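Local coordinates for ThiJ/PfpI domain protein (Brachyspira murdochii, PDB 4HCJ) that is probably a hydrolase of the DJ-1/PfpI family that binds magnesium, its substrate unknown, at residues G16-E22 and A48-G54. Residues are numbered along the deposited sequence; the frame is centred on the assembly and turned at random. Where two conformers were deposited one is given.
Sequences GQNFQDE and AQGKLGG
The Phe19 ring (chi1 p) lies over the backbone of Gly50 in a CH-pi contact, the Gly50 CA sitting 3.6 Å from the ring centroid and 15° off the normal, while Phe19 CE2 meets Ala48 CB at 3.9 Å. A beta-carbon on Gly50 would collide with Asp21 OD2. The two segments run parallel here, Gly16 beside Ala48 and Gln17 beside Gln49 (CA-CA 4.5 and 5.0 Å). Gln49 N donates to Gly16 O (2.9 Å), and Gln49 O accepts from Asn18 N (2.8 Å), a short parallel bridge with the Gln17 and Gln49 side chains on the same face. Asn18, at phi/psi 66/31, then turns the corner, and Lys51 N donates a hydrogen bond to Phe19 O at 2.9 Å.

In the alpha-beta-alpha sandwich of the DJ-1/PfpI family, this contact ties the loop between strand 9-13 and helix 21-33 to the hairpin joining edge strand 46-50 to antiparallel strand 55-61. A type I turn, Gly50 to Gly53, closes with Gly53 N to Gly50 O at 3.0 Å. Gly53, its last residue, has phi/psi 97/-4, where a CB would jam against Leu52 O; Gly50 N donates to Gly54 O at 2.8 Å, completing a type I turn with a G1 bulge.

Asp21, in the first turn of the helix after N-cap Gln20, points its carboxylate (chi1 m) into this turn: OD2 accepts from Leu52 N at 2.8 Å and OD1 from Gly54 N at 2.9 Å. At the exposed margin, the extended Lys51 side chain (all t) shares a water with Gln20, Lys51 NZ at 2.7 Å and Gln20 NE2 at 3.0 Å from it.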
ATOM      1  N   GLY A  16      -3.499   1.133  12.674  1.00  7.51           N
ATOM      2  CA  GLY A  16      -2.650   1.204  13.849  1.00  9.08           C
ATOM      3  C   GLY A  16      -2.671  -0.062  14.677  1.00  9.93           C
ATOM      4  O   GLY A  16      -1.739  -0.330  15.425  1.00 14.19           O
ATOM      5  N   GLN A  17      -3.737  -0.835  14.585  0.61  8.68           N
ATOM      6  CA  GLN A  17      -3.738  -2.148  15.205  0.61  9.21           C
ATOM      7  C   GLN A  17      -4.160  -3.177  14.182  0.61  8.23           C
ATOM      8  O   GLN A  17      -5.021  -2.922  13.340  0.61  9.02           O
ATOM      9  CB  GLN A  17      -4.666  -2.191  16.410  0.61 11.09           C
ATOM     10  CG  GLN A  17      -4.561  -0.964  17.334  0.61 11.80           C
ATOM     11  CD  GLN A  17      -3.246  -0.823  18.121  0.61 12.76           C
ATOM     12  OE1 GLN A  17      -2.388  -1.689  18.088  0.61 14.58           O
ATOM     13  NE2 GLN A  17      -3.086   0.305  18.778  0.61 13.98           N
ATOM     14  N   ASN A  18      -3.528  -4.337  14.262  1.00  7.63           N
ATOM     15  CA  ASN A  18      -3.850  -5.480  13.427  1.00  7.70           C
ATOM     16  C   ASN A  18      -3.561  -5.298  11.948  1.00  6.91           C
ATOM     17  O   ASN A  18      -4.201  -5.926  11.101  1.00  7.19           O
ATOM     18  CB  ASN A  18      -5.280  -5.959  13.668  1.00  9.87           C
ATOM     19  CG  ASN A  18      -5.453  -6.477  15.065  1.00 14.10           C
ATOM     20  OD1 ASN A  18      -4.529  -7.056  15.637  1.00 14.01           O
ATOM     21  ND2 ASN A  18      -6.606  -6.225  15.653  1.00 19.75           N
ATOM     22  N   PHE A  19      -2.543  -4.492  11.628  1.00  7.04           N
ATOM     23  CA  PHE A  19      -1.981  -4.536  10.288  1.00  6.53           C
ATOM     24  C   PHE A  19      -1.260  -5.877  10.082  1.00  6.56           C
ATOM     25  O   PHE A  19      -0.881  -6.566  11.030  1.00  6.78           O
ATOM     26  CB  PHE A  19      -1.048  -3.346  10.035  1.00  7.03           C
ATOM     27  CG  PHE A  19       0.237  -3.364  10.850  1.00  6.70           C
ATOM     28  CD1 PHE A  19       1.364  -4.037  10.388  1.00  7.03           C
ATOM     29  CD2 PHE A  19       0.311  -2.708  12.073  1.00  7.42           C
ATOM     30  CE1 PHE A  19       2.545  -4.055  11.126  1.00  7.36           C
ATOM     31  CE2 PHE A  19       1.489  -2.720  12.820  1.00  7.28           C
ATOM     32  CZ  PHE A  19       2.605  -3.399  12.351  1.00  7.38           C
ATOM     33  N   GLN A  20      -1.075  -6.245   8.819  1.00  6.14           N
ATOM     34  CA  GLN A  20      -0.459  -7.522   8.499  1.00  6.45           C
ATOM     35  C   GLN A  20       1.056  -7.427   8.643  1.00  6.41           C
ATOM     36  O   GLN A  20       1.724  -6.797   7.818  1.00  6.81           O
ATOM     37  CB  GLN A  20      -0.845  -7.957   7.083  1.00  6.80           C
ATOM     38  CG  GLN A  20      -0.496  -9.399   6.783  1.00  7.38           C
ATOM     39  CD  GLN A  20      -1.377 -10.366   7.532  1.00  7.81           C
ATOM     40  OE1 GLN A  20      -2.605 -10.273   7.463  1.00  8.74           O
ATOM     41  NE2 GLN A  20      -0.763 -11.272   8.288  1.00  9.50           N
ATOM     42  N   ASP A  21       1.603  -8.051   9.688  1.00  6.62           N
ATOM     43  CA  ASP A  21       3.015  -7.869  10.008  1.00  7.41           C
ATOM     44  C   ASP A  21       3.938  -8.118   8.820  1.00  7.20           C
ATOM     45  O   ASP A  21       4.828  -7.313   8.548  1.00  7.74           O
ATOM     46  CB  ASP A  21       3.453  -8.798  11.157  1.00  7.87           C
ATOM     47  CG  ASP A  21       2.694  -8.566  12.443  1.00  7.94           C
ATOM     48  OD1 ASP A  21       3.350  -8.407  13.500  1.00  8.69           O
ATOM     49  OD2 ASP A  21       1.447  -8.576  12.400  1.00  7.76           O
ATOM     50  N   GLU A  22       3.763  -9.238   8.124  1.00  7.07           N
ATOM     51  CA  GLU A  22       4.742  -9.604   7.109  1.00  7.78           C
ATOM     52  C   GLU A  22       4.766  -8.581   5.989  1.00  7.03           C
ATOM     53  O   GLU A  22       5.813  -8.251   5.434  1.00  6.92           O
ATOM     54  CB  GLU A  22       4.402 -10.963   6.499  1.00  9.58           C
ATOM     55  CG  GLU A  22       4.299 -12.103   7.488  1.00 10.95           C
ATOM     56  CD  GLU A  22       2.870 -12.381   7.943  1.00 10.06           C
ATOM     57  OE1 GLU A  22       2.082 -11.421   8.136  1.00  9.26           O
ATOM     58  OE2 GLU A  22       2.522 -13.577   8.102  1.00 10.92           O
ATOM     59  N   ALA A  48       2.102   1.512  16.690  1.00  7.70           N
ATOM     60  CA  ALA A  48       1.230   0.568  16.006  1.00  8.22           C
ATOM     61  C   ALA A  48       1.597  -0.862  16.384  1.00  8.16           C
ATOM     62  O   ALA A  48       2.757  -1.156  16.688  1.00  9.22           O
ATOM     63  CB  ALA A  48       1.362   0.739  14.513  1.00  8.94           C
ATOM     64  N   GLN A  49       0.620  -1.763  16.358  1.00  8.74           N
ATOM     65  CA  GLN A  49       0.892  -3.170  16.664  1.00 10.84           C
ATOM     66  C   GLN A  49       0.219  -4.068  15.640  1.00  8.59           C
ATOM     67  O   GLN A  49      -0.975  -3.943  15.372  1.00  9.22           O
ATOM     68  CB  GLN A  49       0.420  -3.537  18.066  1.00 15.61           C
ATOM     69  CG  GLN A  49       0.697  -4.974  18.436  1.00 20.34           C
ATOM     70  CD  GLN A  49       0.212  -5.293  19.835  1.00 25.75           C
ATOM     71  OE1 GLN A  49       0.767  -4.807  20.819  1.00 24.26           O
ATOM     72  NE2 GLN A  49      -0.839  -6.099  19.932  1.00 32.21           N
ATOM     73  N   GLY A  50       1.006  -4.974  15.072  1.00  8.02           N
ATOM     74  CA  GLY A  50       0.516  -5.863  14.043  1.00  7.62           C
ATOM     75  C   GLY A  50      -0.341  -6.967  14.613  1.00  6.93           C
ATOM     76  O   GLY A  50      -0.322  -7.244  15.816  1.00  7.49           O
ATOM     77  N   LYS A  51      -1.082  -7.624  13.732  1.00  6.83           N
ATOM     78  CA  LYS A  51      -1.835  -8.810  14.097  1.00  7.70           C
ATOM     79  C   LYS A  51      -0.993  -9.814  14.886  1.00  7.53           C
ATOM     80  O   LYS A  51      -1.485 -10.419  15.835  1.00  8.98           O
ATOM     81  CB  LYS A  51      -2.372  -9.491  12.836  1.00  9.44           C
ATOM     82  CG  LYS A  51      -3.059 -10.816  13.172  1.00 12.71           C
ATOM     83  CD  LYS A  51      -3.484 -11.617  11.981  1.00 14.97           C
ATOM     84  CE  LYS A  51      -3.926 -13.025  12.390  1.00 17.22           C
ATOM     85  NZ  LYS A  51      -4.486 -13.773  11.236  1.00 19.41           N
ATOM     86  N   LEU A  52       0.264  -9.985  14.487  1.00  6.91           N
ATOM     87  CA  LEU A  52       1.134 -10.995  15.077  1.00  7.80           C
ATOM     88  C   LEU A  52       2.029 -10.438  16.179  1.00  8.71           C
ATOM     89  O   LEU A  52       2.923 -11.139  16.649  1.00 10.01           O
ATOM     90  CB  LEU A  52       1.971 -11.701  14.007  1.00  7.78           C
ATOM     91  CG  LEU A  52       1.147 -12.323  12.881  1.00  9.03           C
ATOM     92  CD1 LEU A  52       2.063 -12.892  11.800  1.00 10.54           C
ATOM     93  CD2 LEU A  52       0.175 -13.383  13.422  1.00 10.16           C
ATOM     94  N   GLY A  53       1.760  -9.213  16.617  1.00  8.85           N
ATOM     95  CA  GLY A  53       2.429  -8.624  17.760  1.00  9.19           C
ATOM     96  C   GLY A  53       3.605  -7.711  17.459  1.00  9.90           C
ATOM     97  O   GLY A  53       4.166  -7.114  18.380  1.00 11.40           O
ATOM     98  N   GLY A  54       3.990  -7.572  16.193  1.00  9.40           N
ATOM     99  CA  GLY A  54       5.119  -6.707  15.874  1.00  9.75           C
ATOM    100  C   GLY A  54       4.788  -5.225  15.945  1.00 10.26           C
ATOM    101  O   GLY A  54       3.787  -4.770  15.396  1.00 13.65           O
TER
HETATM  102  O   HOH W   1      -3.999 -10.199  16.850  1.00 31.60           O
HETATM  103  O   HOH W   2      -2.711 -13.368   9.258  1.00 12.76           O